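Local coordinates for D-alanyl-lipoteichoic acid synthetase (Streptococcus pneumoniae, PDB 3BMA), which probably takes part in attaching D-alanine to lipoteichoic acid during cell wall biogenesis, as a membrane-associated DltD protein of the SGNH hydrolase clan, at residues V299-M304 with L309-Y314; A334-D339 with P343-D348. The protein carries 1 engineered substitution. All coordinates share one frame; numbering follows the deposited sequence.

Contact 1: V299-M304 with L309-Y314; sequences VNKKWM and LREDMY
V299 meets Y314 in the beta-alpha-beta crossover between the parallel strands 291-296 and 333-335, where the short helix 301-307 is followed by helix 311-326. With CG1 anti to the backbone N (chi1 171°), V299 turns its other methyl, CG2, obliquely onto the tyrosine ring, 3.7 Å from Y314 CE2. A branched apolar residue suits this buried spot, and the tyrosine's hydroxyl finds its polar partner in P297 O. N300 is the N-cap of the first helix: its OD1 accepts from W303 N at 3.1 Å, from above the carbonyl plane, while ND2 bonds M242 O. A short amide can do both at once. K301 crosses E311 at about a right angle. The opposite charges form a long salt bridge, K301 NZ to E311 OE1 3.9 Å, and the methylene CE lies closer to the carboxylate, 3.4 Å from E311 OE2. M304, unbranched and apolar, packs against L309 and E311 where the second helix starts. M304 SD lies 3.7 Å from E311 CG, in the aliphatic part of the glutamate, which thus serves both charge and packing. M304 CG lies 3.5 Å from L309 O, and M304 CB touches L309 CB. The backbones meet beside them, where L309 N gives M304 O a weak hydrogen bond of 2.9 Å, bent to 126° at the hydrogen.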
ATOM      1  N   VAL C 299      -6.445  48.682  22.577  1.00 49.66           N
ATOM      2  CA  VAL C 299      -5.242  49.356  22.110  1.00 51.62           C
ATOM      3  C   VAL C 299      -5.002  50.504  23.097  1.00 49.95           C
ATOM      4  O   VAL C 299      -5.954  51.018  23.687  1.00 51.22           O
ATOM      5  CB  VAL C 299      -5.402  49.842  20.636  1.00 48.44           C
ATOM      6  CG1 VAL C 299      -4.247  50.732  20.192  1.00 51.99           C
ATOM      7  CG2 VAL C 299      -5.505  48.653  19.698  1.00 55.10           C
ATOM      8  N   ASN C 300      -3.733  50.845  23.322  1.00 50.93           N
ATOM      9  CA  ASN C 300      -3.339  52.033  24.082  1.00 50.93           C
ATOM     10  C   ASN C 300      -4.066  53.271  23.534  1.00 52.12           C
ATOM     11  O   ASN C 300      -3.930  53.599  22.352  1.00 54.40           O
ATOM     12  CB  ASN C 300      -1.811  52.191  24.007  1.00 48.67           C
ATOM     13  CG  ASN C 300      -1.256  53.207  24.999  1.00 43.14           C
ATOM     14  OD1 ASN C 300      -1.620  54.381  24.985  1.00 45.06           O
ATOM     15  ND2 ASN C 300      -0.332  52.757  25.840  1.00 42.66           N
ATOM     16  N   LYS C 301      -4.856  53.924  24.391  1.00 55.52           N
ATOM     17  CA  LYS C 301      -5.701  55.062  23.988  1.00 55.60           C
ATOM     18  C   LYS C 301      -4.885  56.300  23.623  1.00 52.89           C
ATOM     19  O   LYS C 301      -5.227  57.011  22.671  1.00 49.82           O
ATOM     20  CB  LYS C 301      -6.733  55.391  25.074  1.00 55.14           C
ATOM     21  CG  LYS C 301      -7.753  56.474  24.700  1.00 58.82           C
ATOM     22  CD  LYS C 301      -8.871  56.597  25.731  1.00 60.64           C
ATOM     23  CE  LYS C 301     -10.163  55.919  25.270  1.00 70.33           C
ATOM     24  NZ  LYS C 301     -10.057  54.437  25.112  1.00 68.90           N
ATOM     25  N   LYS C 302      -3.807  56.535  24.373  1.00 53.14           N
ATOM     26  CA  LYS C 302      -2.908  57.654  24.095  0.50 56.61           C
ATOM     27  C   LYS C 302      -2.163  57.451  22.780  1.00 58.85           C
ATOM     28  O   LYS C 302      -1.826  58.423  22.096  1.00 60.57           O
ATOM     29  CB  LYS C 302      -1.930  57.889  25.249  0.50 57.26           C
ATOM     30  CG  LYS C 302      -2.540  58.654  26.417  0.50 59.45           C
ATOM     31  CD  LYS C 302      -1.482  59.154  27.387  0.50 59.77           C
ATOM     32  CE  LYS C 302      -2.118  59.893  28.554  0.50 62.07           C
ATOM     33  NZ  LYS C 302      -1.104  60.392  29.521  0.50 61.41           N
ATOM     34  N   TRP C 303      -1.929  56.187  22.426  1.00 57.39           N
ATOM     35  CA  TRP C 303      -1.341  55.829  21.145  1.00 55.55           C
ATOM     36  C   TRP C 303      -2.346  56.007  20.016  1.00 56.83           C
ATOM     37  O   TRP C 303      -2.009  56.552  18.965  1.00 60.66           O
ATOM     38  CB  TRP C 303      -0.826  54.388  21.168  1.00 55.26           C
ATOM     39  CG  TRP C 303      -0.637  53.779  19.803  1.00 55.21           C
ATOM     40  CD1 TRP C 303      -1.394  52.796  19.234  1.00 53.37           C
ATOM     41  CD2 TRP C 303       0.362  54.130  18.831  1.00 60.14           C
ATOM     42  NE1 TRP C 303      -0.926  52.501  17.975  1.00 55.25           N
ATOM     43  CE2 TRP C 303       0.150  53.306  17.700  1.00 60.03           C
ATOM     44  CE3 TRP C 303       1.415  55.058  18.805  1.00 55.72           C
ATOM     45  CZ2 TRP C 303       0.952  53.381  16.554  1.00 56.32           C
ATOM     46  CZ3 TRP C 303       2.212  55.131  17.667  1.00 53.44           C
ATOM     47  CH2 TRP C 303       1.975  54.297  16.557  1.00 51.94           C
ATOM     48  N   MET C 304      -3.576  55.548  20.243  1.00 57.67           N
ATOM     49  CA  MET C 304      -4.603  55.554  19.203  1.00 58.86           C
ATOM     50  C   MET C 304      -5.136  56.963  18.894  1.00 61.33           C
ATOM     51  O   MET C 304      -5.601  57.221  17.782  1.00 63.23           O
ATOM     52  CB  MET C 304      -5.706  54.518  19.498  1.00 60.00           C
ATOM     53  CG  MET C 304      -6.986  55.006  20.157  1.00 59.66           C
ATOM     54  SD  MET C 304      -8.233  53.686  20.182  1.00 54.90           S
ATOM     55  CE  MET C 304      -7.701  52.763  21.601  1.00 50.47           C
ATOM     56  N   LEU C 309      -6.307  56.146  15.202  1.00 43.96           N
ATOM     57  CA  LEU C 309      -7.094  54.915  15.189  1.00 45.31           C
ATOM     58  C   LEU C 309      -8.449  55.188  15.845  1.00 45.12           C
ATOM     59  O   LEU C 309      -8.517  55.522  17.028  1.00 43.67           O
ATOM     60  CB  LEU C 309      -6.326  53.806  15.925  1.00 45.65           C
ATOM     61  CG  LEU C 309      -6.547  52.294  15.747  1.00 47.93           C
ATOM     62  CD1 LEU C 309      -7.714  51.751  16.565  1.00 52.08           C
ATOM     63  CD2 LEU C 309      -6.683  51.913  14.289  1.00 47.07           C
ATOM     64  N   ARG C 310      -9.516  55.049  15.059  1.00 46.98           N
ATOM     65  CA  ARG C 310     -10.874  55.411  15.476  1.00 48.58           C
ATOM     66  C   ARG C 310     -11.470  54.484  16.547  1.00 52.11           C
ATOM     67  O   ARG C 310     -11.504  53.261  16.379  1.00 48.57           O
ATOM     68  CB  ARG C 310     -11.801  55.478  14.255  1.00 40.21           C
ATOM     69  CG  ARG C 310     -11.437  56.573  13.253  1.00 44.01           C
ATOM     70  CD  ARG C 310     -12.160  56.391  11.918  1.00 52.23           C
ATOM     71  NE  ARG C 310     -11.606  55.292  11.123  1.00 55.20           N
ATOM     72  CZ  ARG C 310     -12.164  54.792  10.021  1.00 58.50           C
ATOM     73  NH1 ARG C 310     -13.310  55.277   9.558  1.00 61.91           N
ATOM     74  NH2 ARG C 310     -11.575  53.794   9.377  1.00 50.49           N
ATOM     75  N   GLU C 311     -11.936  55.087  17.644  1.00 54.90           N
ATOM     76  CA  GLU C 311     -12.593  54.363  18.737  1.00 56.58           C
ATOM     77  C   GLU C 311     -13.965  53.843  18.326  1.00 53.44           C
ATOM     78  O   GLU C 311     -14.396  52.790  18.793  1.00 53.40           O
ATOM     79  CB  GLU C 311     -12.741  55.253  19.973  1.00 57.37           C
ATOM     80  CG  GLU C 311     -11.440  55.541  20.708  1.00 67.73           C
ATOM     81  CD  GLU C 311     -11.636  56.396  21.954  1.00 67.86           C
ATOM     82  OE1 GLU C 311     -12.615  56.165  22.698  1.00 70.19           O
ATOM     83  OE2 GLU C 311     -10.799  57.296  22.194  1.00 73.94           O
ATOM     84  N   ASP C 312     -14.641  54.597  17.457  1.00 56.25           N
ATOM     85  CA  ASP C 312     -15.940  54.212  16.904  1.00 57.03           C
ATOM     86  C   ASP C 312     -15.851  52.963  16.026  1.00 55.30           C
ATOM     87  O   ASP C 312     -16.757  52.131  16.039  1.00 55.45           O
ATOM     88  CB  ASP C 312     -16.571  55.373  16.121  1.00 56.18           C
ATOM     89  CG  ASP C 312     -15.595  56.030  15.154  1.00 66.76           C
ATOM     90  OD1 ASP C 312     -15.702  55.783  13.931  1.00 61.80           O
ATOM     91  OD2 ASP C 312     -14.716  56.787  15.622  1.00 72.32           O
ATOM     92  N   MET C 313     -14.757  52.850  15.269  1.00 53.01           N
ATOM     93  CA  MET C 313     -14.470  51.667  14.456  1.00 47.43           C
ATOM     94  C   MET C 313     -14.104  50.498  15.362  1.00 46.30           C
ATOM     95  O   MET C 313     -14.629  49.399  15.194  1.00 44.84           O
ATOM     96  CB  MET C 313     -13.334  51.955  13.458  1.00 46.84           C
ATOM     97  CG  MET C 313     -12.825  50.747  12.627  1.00 43.48           C
ATOM     98  SD  MET C 313     -11.586  49.669  13.413  1.00 30.03           S
ATOM     99  CE  MET C 313     -10.325  50.843  13.890  1.00 27.06           C
ATOM    100  N   TYR C 314     -13.208  50.753  16.316  1.00 41.50           N
ATOM    101  CA  TYR C 314     -12.672  49.716  17.204  1.00 42.28           C
ATOM    102  C   TYR C 314     -13.732  48.980  18.028  1.00 45.37           C
ATOM    103  O   TYR C 314     -13.616  47.775  18.249  1.00 44.44           O
ATOM    104  CB  TYR C 314     -11.591  50.292  18.125  1.00 40.25           C
ATOM    105  CG  TYR C 314     -10.706  49.234  18.753  1.00 43.19           C
ATOM    106  CD1 TYR C 314     -10.914  48.813  20.067  1.00 41.49           C
ATOM    107  CD2 TYR C 314      -9.670  48.645  18.030  1.00 42.54           C
ATOM    108  CE1 TYR C 314     -10.109  47.837  20.646  1.00 39.88           C
ATOM    109  CE2 TYR C 314      -8.859  47.666  18.601  1.00 47.94           C
ATOM    110  CZ  TYR C 314      -9.082  47.271  19.912  1.00 45.88           C
ATOM    111  OH  TYR C 314      -8.290  46.304  20.490  1.00 45.84           O
TER

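Contact 2: A334-D339 with P343-D348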
ATOM      1  N   ALA C 334     -14.240  37.902  28.211  1.00 36.16           N
ATOM      2  CA  ALA C 334     -13.601  38.929  29.027  1.00 36.83           C
ATOM      3  C   ALA C 334     -13.179  40.103  28.137  1.00 38.97           C
ATOM      4  O   ALA C 334     -12.065  40.146  27.614  1.00 35.86           O
ATOM      5  CB  ALA C 334     -12.415  38.354  29.784  1.00 37.95           C
ATOM      6  N   ASP C 335     -14.102  41.048  27.974  1.00 41.93           N
ATOM      7  CA  ASP C 335     -13.939  42.198  27.093  1.00 36.89           C
ATOM      8  C   ASP C 335     -13.237  43.344  27.823  1.00 37.53           C
ATOM      9  O   ASP C 335     -13.756  43.881  28.802  1.00 45.41           O
ATOM     10  CB  ASP C 335     -15.322  42.636  26.600  1.00 37.89           C
ATOM     11  CG  ASP C 335     -15.266  43.607  25.434  1.00 39.22           C
ATOM     12  OD1 ASP C 335     -16.296  43.730  24.736  1.00 42.88           O
ATOM     13  OD2 ASP C 335     -14.219  44.245  25.207  1.00 40.70           O
ATOM     14  N   PHE C 336     -12.061  43.717  27.330  1.00 38.29           N
ATOM     15  CA  PHE C 336     -11.271  44.795  27.920  1.00 36.29           C
ATOM     16  C   PHE C 336     -11.036  45.933  26.939  1.00 37.04           C
ATOM     17  O   PHE C 336     -10.256  46.834  27.227  1.00 38.51           O
ATOM     18  CB  PHE C 336      -9.916  44.277  28.413  1.00 39.75           C
ATOM     19  CG  PHE C 336     -10.012  43.172  29.422  1.00 47.38           C
ATOM     20  CD1 PHE C 336     -10.464  43.425  30.714  1.00 50.60           C
ATOM     21  CD2 PHE C 336      -9.638  41.877  29.084  1.00 48.05           C
ATOM     22  CE1 PHE C 336     -10.552  42.399  31.652  1.00 47.10           C
ATOM     23  CE2 PHE C 336      -9.719  40.845  30.015  1.00 44.84           C
ATOM     24  CZ  PHE C 336     -10.178  41.108  31.302  1.00 46.40           C
ATOM     25  N   SER C 337     -11.731  45.899  25.801  1.00 32.71           N
ATOM     26  CA  SER C 337     -11.537  46.855  24.708  1.00 36.33           C
ATOM     27  C   SER C 337     -11.790  48.332  25.045  1.00 41.17           C
ATOM     28  O   SER C 337     -11.328  49.218  24.322  1.00 47.85           O
ATOM     29  CB  SER C 337     -12.402  46.461  23.512  1.00 33.78           C
ATOM     30  OG  SER C 337     -13.768  46.719  23.782  1.00 36.10           O
ATOM     31  N   LYS C 338     -12.530  48.593  26.122  1.00 43.63           N
ATOM     32  CA  LYS C 338     -12.775  49.966  26.584  1.00 44.01           C
ATOM     33  C   LYS C 338     -11.810  50.405  27.696  1.00 39.05           C
ATOM     34  O   LYS C 338     -11.905  51.526  28.201  1.00 42.92           O
ATOM     35  CB  LYS C 338     -14.234  50.139  27.034  1.00 42.11           C
ATOM     36  CG  LYS C 338     -15.250  50.173  25.896  1.00 42.80           C
ATOM     37  CD  LYS C 338     -16.676  50.224  26.436  1.00 45.75           C
ATOM     38  CE  LYS C 338     -17.705  50.300  25.317  1.00 48.14           C
ATOM     39  NZ  LYS C 338     -19.060  49.893  25.794  1.00 41.90           N
ATOM     40  N   ASP C 339     -10.873  49.529  28.059  1.00 41.54           N
ATOM     41  CA  ASP C 339      -9.925  49.805  29.149  1.00 38.32           C
ATOM     42  C   ASP C 339      -8.560  50.287  28.658  1.00 38.03           C
ATOM     43  O   ASP C 339      -7.554  50.115  29.350  1.00 40.15           O
ATOM     44  CB  ASP C 339      -9.736  48.566  30.035  1.00 40.20           C
ATOM     45  CG  ASP C 339     -11.049  47.978  30.523  1.00 40.93           C
ATOM     46  OD1 ASP C 339     -12.056  48.712  30.601  1.00 49.86           O
ATOM     47  OD2 ASP C 339     -11.068  46.772  30.840  1.00 47.46           O
ATOM     48  N   PRO C 343      -3.997  53.766  32.950  1.00 65.80           N
ATOM     49  CA  PRO C 343      -2.552  53.692  33.187  1.00 63.68           C
ATOM     50  C   PRO C 343      -2.095  52.314  33.664  1.00 58.08           C
ATOM     51  O   PRO C 343      -2.689  51.740  34.582  1.00 51.28           O
ATOM     52  CB  PRO C 343      -2.311  54.753  34.274  1.00 65.67           C
ATOM     53  CG  PRO C 343      -3.652  55.012  34.872  1.00 67.96           C
ATOM     54  CD  PRO C 343      -4.612  54.846  33.741  1.00 69.29           C
ATOM     55  N   PHE C 344      -1.061  51.801  32.994  1.00 58.34           N
ATOM     56  CA  PHE C 344      -0.405  50.508  33.272  1.00 60.09           C
ATOM     57  C   PHE C 344      -1.267  49.254  33.019  1.00 57.69           C
ATOM     58  O   PHE C 344      -0.934  48.160  33.478  1.00 54.75           O
ATOM     59  CB  PHE C 344       0.265  50.489  34.661  1.00 64.37           C
ATOM     60  CG  PHE C 344       1.008  51.759  34.998  1.00 71.30           C
ATOM     61  CD1 PHE C 344       0.692  52.476  36.147  1.00 74.65           C
ATOM     62  CD2 PHE C 344       2.009  52.248  34.156  1.00 75.20           C
ATOM     63  CE1 PHE C 344       1.369  53.654  36.463  1.00 74.45           C
ATOM     64  CE2 PHE C 344       2.690  53.423  34.464  1.00 77.29           C
ATOM     65  CZ  PHE C 344       2.368  54.126  35.618  1.00 72.80           C
ATOM     66  N   PHE C 345      -2.350  49.423  32.262  1.00 55.41           N
ATOM     67  CA  PHE C 345      -3.170  48.312  31.781  1.00 53.64           C
ATOM     68  C   PHE C 345      -2.465  47.659  30.594  1.00 54.35           C
ATOM     69  O   PHE C 345      -2.659  46.477  30.301  1.00 51.93           O
ATOM     70  CB  PHE C 345      -4.548  48.829  31.347  1.00 51.85           C
ATOM     71  CG  PHE C 345      -5.619  47.770  31.301  1.00 53.69           C
ATOM     72  CD1 PHE C 345      -6.400  47.509  32.421  1.00 51.05           C
ATOM     73  CD2 PHE C 345      -5.858  47.044  30.133  1.00 51.90           C
ATOM     74  CE1 PHE C 345      -7.394  46.539  32.387  1.00 49.77           C
ATOM     75  CE2 PHE C 345      -6.848  46.063  30.091  1.00 50.23           C
ATOM     76  CZ  PHE C 345      -7.616  45.811  31.220  1.00 54.38           C
ATOM     77  N   MET C 346      -1.634  48.452  29.924  1.00 55.19           N
ATOM     78  CA  MET C 346      -0.997  48.069  28.682  1.00 46.16           C
ATOM     79  C   MET C 346       0.513  47.978  28.868  1.00 48.12           C
ATOM     80  O   MET C 346       1.111  48.793  29.582  1.00 52.43           O
ATOM     81  CB  MET C 346      -1.331  49.117  27.625  1.00 49.99           C
ATOM     82  CG  MET C 346      -1.699  48.572  26.261  1.00 57.76           C
ATOM     83  SD  MET C 346      -3.462  48.299  26.044  1.00 54.33           S
ATOM     84  CE  MET C 346      -3.550  46.564  26.474  1.00 43.14           C
ATOM     85  N   LYS C 347       1.123  46.976  28.238  1.00 45.87           N
ATOM     86  CA  LYS C 347       2.579  46.825  28.240  1.00 47.89           C
ATOM     87  C   LYS C 347       3.189  47.629  27.088  1.00 48.94           C
ATOM     88  O   LYS C 347       4.234  48.265  27.247  1.00 49.29           O
ATOM     89  CB  LYS C 347       2.971  45.342  28.152  1.00 46.91           C
ATOM     90  CG  LYS C 347       4.478  45.065  28.081  1.00 52.86           C
ATOM     91  CD  LYS C 347       5.189  45.272  29.423  1.00 52.43           C
ATOM     92  CE  LYS C 347       5.500  43.950  30.116  1.00 54.21           C
ATOM     93  NZ  LYS C 347       4.281  43.254  30.601  1.00 49.78           N
ATOM     94  N   ASP C 348       2.525  47.597  25.935  1.00 50.89           N
ATOM     95  CA  ASP C 348       2.954  48.361  24.767  1.00 49.51           C
ATOM     96  C   ASP C 348       1.764  48.986  24.019  1.00 49.27           C
ATOM     97  O   ASP C 348       0.895  49.593  24.638  1.00 52.94           O
ATOM     98  CB  ASP C 348       3.856  47.517  23.846  1.00 52.03           C
ATOM     99  CG  ASP C 348       3.308  46.121  23.570  1.00 58.37           C
ATOM    100  OD1 ASP C 348       2.152  46.000  23.103  1.00 54.60           O
ATOM    101  OD2 ASP C 348       4.055  45.142  23.796  1.00 61.74           O
TER
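The ring of F345 is approached by D339 over one face and by F336 at its edge, and these two directions define a small, buried aromatic contact in the loop between strand 333-335 and helix 355-369. D339 CB sits 3.8 Å from the centroid of the F345 ring and 16° off the normal, a CH-pi contact. The carbonyl oxygen of D339 lies over the same face, 3.6 Å from F345 CD2. The carboxylate does not lie flat on the ring: its plane is turned 74° from it, and D339 OD2 comes within 3.6 Å of F345 CZ. F336 crosses F345 at about a right angle as side chains go. Their ring planes are inclined at 55°, an oblique aromatic pair, with F336 CD1 touching F345 CZ at 3.7 Å. D339 OD2 also lies in the plane of the F336 ring at its edge, where the slightly positive C-H rim would suit a carboxylate.

F336 to D339 form a type I beta turn, closed by D339 N to F336 O at 2.9 Å, and the side chains of F336 and D339 both set out from it toward F345. Overlapping its start, D335 makes an Asx turn, D335 OD2 accepting from S337 N at 3.0 Å, a task for which a short acid is well suited. Large flat phenylalanines offer broad surface with no polar group to satisfy. F345 swings toward the turn with CG anti to the backbone N.

Both phenylalanines rest on A359 of helix 355-369, and F336 also touches I295 of strand 291-296. On the turn's other flank, S337 packs against Y314 and V318 of helix 311-326.

How the contacts relate
The two contacts follow one another along the chain, with the rest of helix 311-326 and the start of strand 333-335 between them, and their centres are about 11 Å apart. They meet directly: M346 SD lies 3.7 Å from N300 N, and S337 CB packs 3.9 Å from Y314 CE1. N300 ND2 also comes within 3.6 Å of D348 O. That aspartate accepts from the backbone of I350 and H351, and the spacing of D348 and H351 fits the DxxH signature of SGNH hydrolases, so contact 2 probably lies near the active site. A glycerol about 4 Å from the side chain of F345 may mark a pocket there.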